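Local coordinates for cupin type-2 domain-containing protein (Streptococcus pyogenes, PDB 1YHF) that is of unknown function but carries a cupin domain, a double-stranded beta-helix (jelly-roll barrel) found in many metal-dependent enzymes and sugar- or ligand-binding proteins, at residues L16-E21 and T65-L70. Numbering follows the deposited sequence.
Sequences LDLTQE and TILSGL
Leu67 meets Leu18 and Thr19 where the short helix 18-21 lies against the outer face of the cupin double-stranded beta-helix, near the end of strand 61-68. Ahead of this point in the strand, Thr65 pairs through its backbone with Leu107 and through its hydroxyl with Thr87, while Ile66 turns the other way, onto Phe104, Met106 and Val82 between the two sheets. Leu67 then points at the helix and makes the close contacts of this small patch. The methyl CG2 of Thr19 meets Leu67 CB and the carbonyl Leu67 O alike, both at 3.8 Å. With CG anti to the carbonyl carbon (chi1 -53°) and CD1 extended away from CA (chi2 176°), Leu67 brings CD1 to 4.0 Å from Leu18 CB. No hydrogen bond joins 16-21 to 65-70 directly. Ser68 follows, and with Leu67 faces Gln105 in a classic beta bulge; its OG is bonded to Gln105 OE1, while Gln105 NE2 makes a weak bond to Thr19 O, so that this side chain links the two segments, though loosely on the helix side. The chain leaves through Gly69 for strand 70-75. On the helix side, Asp17 is the N-cap, and its OD1 accepts two bonds from one face of the carboxylate: from Thr19 N at 3.0 Å and from Thr19 OG1 at 2.7 Å. This pair of bonds fixes the rotation of Thr19 (chi1 67°), directing its hydroxyl to the cap and its CG2 to Leu67, with Gln20 NE2 adding a further bond to Thr19 OG1 at 3.3 Å.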
loop_
_atom_site.group_PDB
_atom_site.type_symbol
_atom_site.label_atom_id
_atom_site.label_comp_id
_atom_site.label_asym_id
_atom_site.label_seq_id
_atom_site.Cartn_x
_atom_site.Cartn_y
_atom_site.Cartn_z
ATOM N N LEU A 16 18.200 -0.524 -1.684
ATOM C CA LEU A 16 17.143 -1.242 -2.398
ATOM C C LEU A 16 16.307 -0.261 -3.210
ATOM O O LEU A 16 16.336 0.954 -2.964
ATOM C CB LEU A 16 16.208 -1.958 -1.416
ATOM C CG LEU A 16 16.793 -2.863 -0.333
ATOM C CD1 LEU A 16 15.761 -3.129 0.729
ATOM C CD2 LEU A 16 17.298 -4.148 -0.951
ATOM N N ASP A 17 15.590 -0.816 -4.182
ATOM C CA ASP A 17 14.554 -0.119 -4.921
ATOM C C ASP A 17 13.263 -0.873 -4.631
ATOM O O ASP A 17 13.111 -2.027 -5.055
ATOM C CB ASP A 17 14.901 -0.158 -6.406
ATOM C CG ASP A 17 13.837 0.449 -7.287
ATOM O OD1 ASP A 17 12.723 0.794 -6.817
ATOM O OD2 ASP A 17 14.132 0.576 -8.485
ATOM N N LEU A 18 12.340 -0.237 -3.901
ATOM C CA LEU A 18 11.083 -0.902 -3.525
ATOM C C LEU A 18 10.266 -1.432 -4.712
ATOM O O LEU A 18 9.577 -2.432 -4.579
ATOM C CB LEU A 18 10.210 -0.019 -2.609
ATOM C CG LEU A 18 10.716 0.338 -1.202
ATOM C CD1 LEU A 18 9.744 1.312 -0.541
ATOM C CD2 LEU A 18 10.922 -0.898 -0.283
ATOM N N THR A 19 10.341 -0.758 -5.860
ATOM C CA THR A 19 9.654 -1.234 -7.079
ATOM C C THR A 19 10.290 -2.511 -7.641
ATOM O O THR A 19 9.707 -3.165 -8.513
ATOM C CB THR A 19 9.572 -0.157 -8.217
ATOM O OG1 THR A 19 10.884 0.134 -8.725
ATOM C CG2 THR A 19 8.919 1.107 -7.716
ATOM N N GLN A 20 11.483 -2.855 -7.157
ATOM C CA GLN A 20 12.086 -4.141 -7.504
ATOM C C GLN A 20 11.790 -5.208 -6.460
ATOM O O GLN A 20 11.955 -6.387 -6.738
ATOM C CB GLN A 20 13.608 -4.043 -7.724
ATOM C CG GLN A 20 14.058 -3.011 -8.756
ATOM C CD GLN A 20 13.362 -3.129 -10.108
ATOM O OE1 GLN A 20 13.558 -4.109 -10.840
ATOM N NE2 GLN A 20 12.555 -2.107 -10.460
ATOM N N GLU A 21 11.363 -4.793 -5.271
ATOM C CA GLU A 21 11.086 -5.718 -4.180
ATOM C C GLU A 21 9.730 -6.390 -4.358
ATOM O O GLU A 21 9.506 -7.468 -3.810
ATOM C CB GLU A 21 11.134 -5.017 -2.811
ATOM C CG GLU A 21 12.514 -4.492 -2.393
ATOM C CD GLU A 21 13.525 -5.590 -2.117
ATOM O OE1 GLU A 21 13.270 -6.463 -1.257
ATOM O OE2 GLU A 21 14.599 -5.565 -2.759
ATOM N N THR A 65 1.377 5.727 -0.850
ATOM C CA THR A 65 2.365 6.382 -1.687
ATOM C C THR A 65 2.545 5.536 -2.952
ATOM O O THR A 65 2.913 4.362 -2.863
ATOM C CB THR A 65 3.674 6.609 -0.886
ATOM O OG1 THR A 65 3.457 7.643 0.102
ATOM C CG2 THR A 65 4.798 7.010 -1.769
ATOM N N ILE A 66 2.222 6.128 -4.106
ATOM C CA ILE A 66 2.275 5.434 -5.383
ATOM C C ILE A 66 3.703 5.485 -5.921
ATOM O O ILE A 66 4.298 6.566 -6.105
ATOM C CB ILE A 66 1.191 5.957 -6.395
ATOM C CG1 ILE A 66 -0.225 5.733 -5.838
ATOM C CG2 ILE A 66 1.330 5.312 -7.796
ATOM C CD1 ILE A 66 -0.622 4.296 -5.638
ATOM N N LEU A 67 4.262 4.299 -6.136
ATOM C CA LEU A 67 5.668 4.171 -6.490
ATOM C C LEU A 67 5.893 4.067 -7.989
ATOM O O LEU A 67 6.997 4.348 -8.479
ATOM C CB LEU A 67 6.292 2.970 -5.769
ATOM C CG LEU A 67 6.140 2.884 -4.256
ATOM C CD1 LEU A 67 6.756 1.559 -3.764
ATOM C CD2 LEU A 67 6.782 4.111 -3.579
ATOM N N SER A 68 4.855 3.625 -8.704
ATOM C CA SER A 68 4.839 3.565 -10.165
ATOM C C SER A 68 3.395 3.419 -10.639
ATOM O O SER A 68 2.523 3.034 -9.874
ATOM C CB SER A 68 5.689 2.393 -10.681
ATOM O OG SER A 68 5.041 1.146 -10.439
ATOM N N GLY A 69 3.148 3.726 -11.908
ATOM C CA GLY A 69 1.811 3.578 -12.496
ATOM C C GLY A 69 0.778 4.575 -12.002
ATOM O O GLY A 69 1.103 5.703 -11.627
ATOM N N LEU A 70 -0.482 4.152 -12.013
ATOM C CA LEU A 70 -1.597 5.041 -11.689
ATOM C C LEU A 70 -2.687 4.266 -10.981
ATOM O O LEU A 70 -3.063 3.177 -11.402
ATOM C CB LEU A 70 -2.172 5.693 -12.969
ATOM C CG LEU A 70 -3.335 6.686 -12.801
ATOM C CD1 LEU A 70 -2.869 7.959 -12.103
ATOM C CD2 LEU A 70 -3.977 7.046 -14.138
#